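Local coordinates for putative uncharacterized protein (Trichoplax adhaerens, PDB 5OI9) that is the N-terminal domain of a STIL-like protein, probably takes part in centriole assembly and, as in its relatives, may bind CEP85, at residues P115-A127 and K163-V176. Numbering follows the deposited sequence.
Sequences PGDVIIPLSMQLA and KDMLSLKIHATYYV
Tyr-174 lays its ring over the backbone of Leu-126. Leu-126 CA sits over one ring face, 4.0 Å from the centroid of the Tyr-174 ring and offset toward the rim. Tyr-174 CG stands between its own backbone N and carbonyl carbon (chi1 69°), which folds the ring across the neighbouring strand. Leu-126 CD1 touches Tyr-174 CE2 at 3.7 Å, and CE of Met-124, a selenomethionine, meets Tyr-174 CD1 at 3.6 Å. An alanine in place of Tyr-174 would probably leave Met-124 CE and the Leu-126 side chain without this aromatic partner and open a gap beside them. On the same sheet face, Leu-122 CD1 packs on Ile-170 CG2 at 3.7 Å. Ile-120 CG2 reaches Ile-170 CG1 at the same distance.

Six backbone hydrogen bonds hold strands 118-126 and 167-176 parallel, from Ile-170 N to Pro-121 O through to Ala-127 N to Tyr-174 O. The last is short and straight, 2.7 Å with an N-H...O angle of 176°. Before Pro-121 the strands splay, and a water bridges Ile-119 O and Leu-168 N. Further out, Lys-163 CD lies 3.6 Å from Val-118 CG2, and bends at chi3 and chi4 put NZ 3.4 Å from Gly-116 CA. NZ also forms a salt bridge with Asp-161.

Ser-123 and His-171 lie on the other face, where Ser-123 OG bonds Lys-70 and the His-171 ring stacks on Phe-137. Helix 139-155 lies in the connection between these parallel strands, completing a beta-alpha-beta crossover; its Glu-141 touches Lys-169. Leu-122, Leu-126 and Tyr-174 touch helix 45-61. Strand 69-79 pairs antiparallel with 118-126, and strand 180-192 with 167-176.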
ATOM      1  N   PRO A 115      10.116 -10.271   1.248  1.00 51.70           N
ATOM      2  CA  PRO A 115       9.213  -9.468   2.081  1.00 48.34           C
ATOM      3  C   PRO A 115       9.630  -8.003   2.065  1.00 46.06           C
ATOM      4  O   PRO A 115      10.805  -7.671   2.233  1.00 44.27           O
ATOM      5  CB  PRO A 115       9.359 -10.091   3.474  1.00 52.29           C
ATOM      6  CG  PRO A 115      10.636 -10.874   3.423  1.00 46.05           C
ATOM      7  CD  PRO A 115      10.750 -11.358   2.012  1.00 53.69           C
ATOM      8  N   GLY A 116       8.653  -7.127   1.846  1.00 36.17           N
ATOM      9  CA  GLY A 116       8.915  -5.719   1.645  1.00 37.91           C
ATOM     10  C   GLY A 116       9.007  -5.291   0.195  1.00 39.84           C
ATOM     11  O   GLY A 116       9.237  -4.105  -0.070  1.00 30.24           O
ATOM     12  N   ASP A 117       8.833  -6.214  -0.748  1.00 32.47           N
ATOM     13  CA  ASP A 117       8.923  -5.885  -2.163  1.00 28.08           C
ATOM     14  C   ASP A 117       7.594  -5.341  -2.668  1.00 25.80           C
ATOM     15  O   ASP A 117       6.544  -5.967  -2.485  1.00 29.10           O
ATOM     16  CB  ASP A 117       9.318  -7.115  -2.979  1.00 34.64           C
ATOM     17  CG  ASP A 117      10.817  -7.295  -3.077  1.00 38.62           C
ATOM     18  OD1 ASP A 117      11.555  -6.407  -2.601  1.00 40.75           O
ATOM     19  OD2 ASP A 117      11.256  -8.323  -3.638  1.00 38.16           O
ATOM     20  N   VAL A 118       7.642  -4.172  -3.298  1.00 23.41           N
ATOM     21  CA  VAL A 118       6.543  -3.703  -4.134  1.00 20.08           C
ATOM     22  C   VAL A 118       6.672  -4.375  -5.496  1.00 24.20           C
ATOM     23  O   VAL A 118       7.715  -4.271  -6.150  1.00 24.58           O
ATOM     24  CB  VAL A 118       6.559  -2.174  -4.264  1.00 20.06           C
ATOM     25  CG1 VAL A 118       5.451  -1.709  -5.196  1.00 15.96           C
ATOM     26  CG2 VAL A 118       6.425  -1.521  -2.894  1.00 21.15           C
ATOM     27  N   ILE A 119       5.625  -5.077  -5.916  1.00 21.99           N
ATOM     28  CA  ILE A 119       5.622  -5.769  -7.200  1.00 16.99           C
ATOM     29  C   ILE A 119       4.969  -4.859  -8.231  1.00 20.18           C
ATOM     30  O   ILE A 119       3.785  -4.524  -8.114  1.00 17.36           O
ATOM     31  CB  ILE A 119       4.892  -7.117  -7.111  1.00 22.44           C
ATOM     32  CG1 ILE A 119       5.432  -7.949  -5.945  1.00 22.21           C
ATOM     33  CG2 ILE A 119       5.027  -7.878  -8.423  1.00 14.88           C
ATOM     34  CD1 ILE A 119       6.870  -8.386  -6.114  1.00 37.05           C
ATOM     35  N   ILE A 120       5.738  -4.457  -9.239  1.00 15.15           N
ATOM     36  CA  ILE A 120       5.225  -3.586 -10.294  1.00 11.76           C
ATOM     37  C   ILE A 120       5.261  -4.335 -11.621  1.00 16.58           C
ATOM     38  O   ILE A 120       6.343  -4.537 -12.189  1.00 14.97           O
ATOM     39  CB  ILE A 120       6.024  -2.276 -10.388  1.00 15.56           C
ATOM     40  CG1 ILE A 120       6.091  -1.583  -9.025  1.00 18.24           C
ATOM     41  CG2 ILE A 120       5.401  -1.351 -11.423  1.00 18.21           C
ATOM     42  CD1 ILE A 120       7.404  -1.789  -8.294  1.00 19.65           C
ATOM     43  N   PRO A 121       4.114  -4.767 -12.145  1.00 16.75           N
ATOM     44  CA  PRO A 121       4.099  -5.359 -13.489  1.00 17.63           C
ATOM     45  C   PRO A 121       4.615  -4.362 -14.515  1.00 19.34           C
ATOM     46  O   PRO A 121       4.211  -3.196 -14.531  1.00 15.27           O
ATOM     47  CB  PRO A 121       2.618  -5.693 -13.712  1.00 17.12           C
ATOM     48  CG  PRO A 121       2.030  -5.770 -12.336  1.00 19.11           C
ATOM     49  CD  PRO A 121       2.780  -4.761 -11.525  1.00 22.43           C
ATOM     50  N   LEU A 122       5.526  -4.826 -15.364  1.00 14.21           N
ATOM     51  CA  LEU A 122       6.174  -3.988 -16.365  1.00 18.30           C
ATOM     52  C   LEU A 122       5.853  -4.526 -17.750  1.00 18.60           C
ATOM     53  O   LEU A 122       6.213  -5.662 -18.076  1.00 19.32           O
ATOM     54  CB  LEU A 122       7.687  -3.938 -16.151  1.00 19.61           C
ATOM     55  CG  LEU A 122       8.475  -3.216 -17.245  1.00 18.41           C
ATOM     56  CD1 LEU A 122       8.076  -1.752 -17.308  1.00 17.14           C
ATOM     57  CD2 LEU A 122       9.973  -3.360 -17.022  1.00 20.83           C
ATOM     58  N   SER A 123       5.171  -3.718 -18.552  1.00 19.78           N
ATOM     59  CA  SER A 123       4.898  -4.029 -19.947  1.00 23.54           C
ATOM     60  C   SER A 123       5.751  -3.128 -20.823  1.00 29.06           C
ATOM     61  O   SER A 123       5.718  -1.902 -20.675  1.00 23.93           O
ATOM     62  CB  SER A 123       3.416  -3.836 -20.280  1.00 23.71           C
ATOM     63  OG  SER A 123       2.618  -4.836 -19.671  1.00 28.41           O
HETATM   64  N   MSE A 124       6.521  -3.728 -21.722  1.00 29.18           N
HETATM   65  CA  MSE A 124       7.273  -2.908 -22.656  1.00 31.53           C
HETATM   66  C   MSE A 124       7.262  -3.439 -24.078  1.00 31.44           C
HETATM   67  O   MSE A 124       7.188  -4.643 -24.310  1.00 29.41           O
HETATM   68  CB  MSE A 124       8.712  -2.717 -22.170  1.00 34.02           C
HETATM   69  CG  MSE A 124       9.469  -3.956 -21.776  1.00 27.23           C
HETATM   70 SE   MSE A 124      11.048  -3.384 -20.780  0.78 36.25          SE
HETATM   71  CE  MSE A 124      11.600  -1.898 -21.910  1.00 17.44           C
ATOM     72  N   GLN A 125       7.315  -2.509 -25.027  1.00 28.31           N
ATOM     73  CA  GLN A 125       7.248  -2.827 -26.442  1.00 29.02           C
ATOM     74  C   GLN A 125       8.158  -1.882 -27.212  1.00 32.45           C
ATOM     75  O   GLN A 125       8.312  -0.710 -26.856  1.00 26.37           O
ATOM     76  CB  GLN A 125       5.816  -2.720 -26.981  1.00 31.45           C
ATOM     77  CG  GLN A 125       5.162  -1.364 -26.742  1.00 32.69           C
ATOM     78  CD  GLN A 125       3.829  -1.220 -27.456  1.00 53.69           C
ATOM     79  OE1 GLN A 125       3.635  -1.758 -28.545  1.00 45.32           O
ATOM     80  NE2 GLN A 125       2.901  -0.495 -26.838  1.00 57.14           N
ATOM     81  N   LEU A 126       8.760  -2.409 -28.274  1.00 29.28           N
ATOM     82  CA  LEU A 126       9.578  -1.597 -29.163  1.00 24.76           C
ATOM     83  C   LEU A 126       8.686  -0.664 -29.971  1.00 22.14           C
ATOM     84  O   LEU A 126       7.722  -1.105 -30.601  1.00 33.07           O
ATOM     85  CB  LEU A 126      10.398  -2.501 -30.085  1.00 33.83           C
ATOM     86  CG  LEU A 126      11.303  -1.853 -31.132  1.00 35.78           C
ATOM     87  CD1 LEU A 126      12.443  -1.097 -30.468  1.00 23.78           C
ATOM     88  CD2 LEU A 126      11.840  -2.909 -32.092  1.00 41.50           C
ATOM     89  N   ALA A 127       8.995   0.631 -29.935  1.00 25.31           N
ATOM     90  CA  ALA A 127       8.221   1.604 -30.695  1.00 27.28           C
ATOM     91  C   ALA A 127       8.377   1.357 -32.189  1.00 34.09           C
ATOM     92  O   ALA A 127       9.460   1.011 -32.667  1.00 36.65           O
ATOM     93  CB  ALA A 127       8.667   3.027 -30.355  1.00 26.38           C
ATOM     94  N   LYS A 163       1.721  -2.072   1.417  1.00 17.79           N
ATOM     95  CA  LYS A 163       1.842  -2.389  -0.002  1.00 23.61           C
ATOM     96  C   LYS A 163       0.565  -2.993  -0.572  1.00 20.47           C
ATOM     97  O   LYS A 163       0.349  -2.923  -1.787  1.00 17.07           O
ATOM     98  CB  LYS A 163       3.017  -3.344  -0.232  1.00 20.26           C
ATOM     99  CG  LYS A 163       4.375  -2.756   0.116  1.00 18.91           C
ATOM    100  CD  LYS A 163       5.503  -3.735  -0.193  1.00 31.67           C
ATOM    101  CE  LYS A 163       5.473  -4.936   0.737  1.00 35.97           C
ATOM    102  NZ  LYS A 163       5.718  -4.548   2.155  1.00 32.10           N
ATOM    103  N   ASP A 164      -0.287  -3.579   0.271  1.00 18.08           N
ATOM    104  CA  ASP A 164      -1.560  -4.114  -0.195  1.00 17.36           C
ATOM    105  C   ASP A 164      -2.581  -3.026  -0.500  1.00 16.99           C
ATOM    106  O   ASP A 164      -3.652  -3.340  -1.029  1.00 17.21           O
ATOM    107  CB  ASP A 164      -2.146  -5.074   0.843  1.00 21.25           C
ATOM    108  CG  ASP A 164      -1.272  -6.289   1.077  1.00 27.23           C
ATOM    109  OD1 ASP A 164      -0.616  -6.745   0.118  1.00 32.44           O
ATOM    110  OD2 ASP A 164      -1.248  -6.793   2.220  1.00 33.67           O
HETATM  111  N   MSE A 165      -2.280  -1.771  -0.176  1.00 11.45           N
HETATM  112  CA  MSE A 165      -3.230  -0.672  -0.338  1.00 13.10           C
HETATM  113  C   MSE A 165      -3.095   0.057  -1.673  1.00 17.82           C
HETATM  114  O   MSE A 165      -3.844   0.989  -1.946  1.00 18.15           O
HETATM  115  CB  MSE A 165      -3.069   0.339   0.799  1.00 10.58           C
HETATM  116  CG  MSE A 165      -3.236  -0.268   2.171  1.00 22.99           C
HETATM  117 SE   MSE A 165      -4.975  -1.111   2.327  0.93 21.07          SE
HETATM  118  CE  MSE A 165      -4.480  -2.507   3.595  1.00 22.79           C
ATOM    119  N   LEU A 166      -2.133  -0.353  -2.498  1.00 11.41           N
ATOM    120  CA  LEU A 166      -1.946   0.280  -3.797  1.00 17.50           C
ATOM    121  C   LEU A 166      -1.509  -0.759  -4.818  1.00 18.57           C
ATOM    122  O   LEU A 166      -0.839  -1.740  -4.483  1.00 15.77           O
ATOM    123  CB  LEU A 166      -0.928   1.427  -3.729  1.00 15.37           C
ATOM    124  CG  LEU A 166       0.446   1.146  -3.120  1.00 21.17           C
ATOM    125  CD1 LEU A 166       1.453   0.761  -4.195  1.00 27.83           C
ATOM    126  CD2 LEU A 166       0.926   2.353  -2.334  1.00 27.54           C
ATOM    127  N   SER A 167      -1.911  -0.539  -6.068  1.00 12.35           N
ATOM    128  CA  SER A 167      -1.510  -1.384  -7.187  1.00 18.31           C
ATOM    129  C   SER A 167      -0.890  -0.493  -8.250  1.00 16.69           C
ATOM    130  O   SER A 167      -1.566   0.381  -8.803  1.00 14.51           O
ATOM    131  CB  SER A 167      -2.698  -2.166  -7.754  1.00 15.64           C
ATOM    132  OG  SER A 167      -2.297  -2.951  -8.862  1.00 26.43           O
ATOM    133  N   LEU A 168       0.389  -0.716  -8.531  1.00 17.60           N
ATOM    134  CA  LEU A 168       1.182   0.144  -9.397  1.00 19.01           C
ATOM    135  C   LEU A 168       1.649  -0.648 -10.609  1.00 17.14           C
ATOM    136  O   LEU A 168       2.108  -1.785 -10.470  1.00 19.01           O
ATOM    137  CB  LEU A 168       2.380   0.709  -8.627  1.00 17.78           C
ATOM    138  CG  LEU A 168       3.314   1.701  -9.316  1.00 24.41           C
ATOM    139  CD1 LEU A 168       2.614   3.035  -9.535  1.00 24.81           C
ATOM    140  CD2 LEU A 168       4.578   1.882  -8.491  1.00 28.96           C
ATOM    141  N   LYS A 169       1.526  -0.049 -11.794  1.00 18.20           N
ATOM    142  CA  LYS A 169       1.939  -0.678 -13.041  1.00 21.58           C
ATOM    143  C   LYS A 169       2.718   0.333 -13.870  1.00 21.56           C
ATOM    144  O   LYS A 169       2.559   1.546 -13.709  1.00 21.12           O
ATOM    145  CB  LYS A 169       0.736  -1.201 -13.842  1.00 23.41           C
ATOM    146  CG  LYS A 169      -0.137  -2.186 -13.084  1.00 27.46           C
ATOM    147  CD  LYS A 169      -1.429  -2.472 -13.832  1.00 36.15           C
ATOM    148  CE  LYS A 169      -1.171  -3.250 -15.112  1.00 45.71           C
ATOM    149  NZ  LYS A 169      -0.665  -4.621 -14.830  1.00 50.66           N
ATOM    150  N   ILE A 170       3.564  -0.176 -14.765  1.00 18.44           N
ATOM    151  CA  ILE A 170       4.380   0.667 -15.633  1.00 19.45           C
ATOM    152  C   ILE A 170       4.298   0.145 -17.061  1.00 20.28           C
ATOM    153  O   ILE A 170       4.440  -1.059 -17.298  1.00 17.15           O
ATOM    154  CB  ILE A 170       5.848   0.730 -15.166  1.00 21.00           C
ATOM    155  CG1 ILE A 170       5.943   1.434 -13.813  1.00 18.30           C
ATOM    156  CG2 ILE A 170       6.705   1.462 -16.190  1.00 15.11           C
ATOM    157  CD1 ILE A 170       7.351   1.556 -13.289  1.00 23.95           C
ATOM    158  N   HIS A 171       4.055   1.052 -18.006  1.00 20.12           N
ATOM    159  CA  HIS A 171       4.172   0.785 -19.435  1.00 24.56           C
ATOM    160  C   HIS A 171       5.388   1.529 -19.968  1.00 25.02           C
ATOM    161  O   HIS A 171       5.530   2.737 -19.739  1.00 18.07           O
ATOM    162  CB  HIS A 171       2.920   1.230 -20.196  1.00 26.63           C
ATOM    163  CG  HIS A 171       1.671   0.509 -19.797  1.00 34.85           C
ATOM    164  ND1 HIS A 171       0.413   1.019 -20.036  1.00 39.17           N
ATOM    165  CD2 HIS A 171       1.483  -0.682 -19.184  1.00 29.73           C
ATOM    166  CE1 HIS A 171      -0.496   0.175 -19.584  1.00 36.37           C
ATOM    167  NE2 HIS A 171       0.127  -0.867 -19.063  1.00 37.89           N
ATOM    168  N   ALA A 172       6.262   0.817 -20.675  1.00 18.53           N
ATOM    169  CA  ALA A 172       7.479   1.408 -21.220  1.00 21.41           C
ATOM    170  C   ALA A 172       7.537   1.152 -22.717  1.00 21.88           C
ATOM    171  O   ALA A 172       7.510  -0.001 -23.154  1.00 22.72           O
ATOM    172  CB  ALA A 172       8.724   0.846 -20.527  1.00 19.09           C
ATOM    173  N   THR A 173       7.612   2.216 -23.501  1.00 21.11           N
ATOM    174  CA  THR A 173       7.840   2.111 -24.937  1.00 20.12           C
ATOM    175  C   THR A 173       9.262   2.575 -25.220  1.00 19.25           C
ATOM    176  O   THR A 173       9.641   3.687 -24.836  1.00 24.72           O
ATOM    177  CB  THR A 173       6.823   2.939 -25.717  1.00 19.38           C
ATOM    178  OG1 THR A 173       5.500   2.513 -25.371  1.00 27.26           O
ATOM    179  CG2 THR A 173       7.024   2.753 -27.206  1.00 28.34           C
ATOM    180  N   TYR A 174      10.053   1.720 -25.861  1.00 20.32           N
ATOM    181  CA  TYR A 174      11.464   2.003 -26.075  1.00 22.31           C
ATOM    182  C   TYR A 174      11.812   1.951 -27.556  1.00 28.98           C
ATOM    183  O   TYR A 174      11.086   1.377 -28.375  1.00 25.44           O
ATOM    184  CB  TYR A 174      12.363   1.030 -25.296  1.00 21.11           C
ATOM    185  CG  TYR A 174      12.341  -0.397 -25.802  1.00 26.33           C
ATOM    186  CD1 TYR A 174      11.296  -1.251 -25.480  1.00 24.95           C
ATOM    187  CD2 TYR A 174      13.376  -0.895 -26.587  1.00 26.99           C
ATOM    188  CE1 TYR A 174      11.273  -2.554 -25.931  1.00 29.49           C
ATOM    189  CE2 TYR A 174      13.361  -2.200 -27.044  1.00 27.87           C
ATOM    190  CZ  TYR A 174      12.307  -3.024 -26.713  1.00 33.20           C
ATOM    191  OH  TYR A 174      12.286  -4.325 -27.164  1.00 44.79           O
ATOM    192  N   TYR A 175      12.945   2.565 -27.885  1.00 24.99           N
ATOM    193  CA  TYR A 175      13.465   2.568 -29.243  1.00 26.38           C
ATOM    194  C   TYR A 175      14.983   2.621 -29.179  1.00 25.96           C
ATOM    195  O   TYR A 175      15.552   3.314 -28.331  1.00 27.59           O
ATOM    196  CB  TYR A 175      12.924   3.753 -30.049  1.00 26.78           C
ATOM    197  CG  TYR A 175      13.225   3.673 -31.529  1.00 31.27           C
ATOM    198  CD1 TYR A 175      12.449   2.888 -32.373  1.00 34.96           C
ATOM    199  CD2 TYR A 175      14.280   4.385 -32.085  1.00 29.74           C
ATOM    200  CE1 TYR A 175      12.716   2.809 -33.726  1.00 36.06           C
ATOM    201  CE2 TYR A 175      14.556   4.313 -33.441  1.00 37.17           C
ATOM    202  CZ  TYR A 175      13.770   3.523 -34.254  1.00 42.40           C
ATOM    203  OH  TYR A 175      14.037   3.447 -35.602  1.00 53.33           O
ATOM    204  N   VAL A 176      15.631   1.877 -30.071  1.00 25.78           N
ATOM    205  CA  VAL A 176      17.084   1.852 -30.178  1.00 28.70           C
ATOM    206  C   VAL A 176      17.465   2.312 -31.576  1.00 30.14           C
ATOM    207  O   VAL A 176      16.956   1.782 -32.570  1.00 33.50           O
ATOM    208  CB  VAL A 176      17.659   0.451 -29.895  1.00 30.08           C
ATOM    209  CG1 VAL A 176      19.168   0.448 -30.093  1.00 34.06           C
ATOM    210  CG2 VAL A 176      17.312   0.010 -28.494  1.00 36.29           C
TER
HETATM  211  O   HOH W   1       2.042  -2.574  -6.928  1.00 18.84           O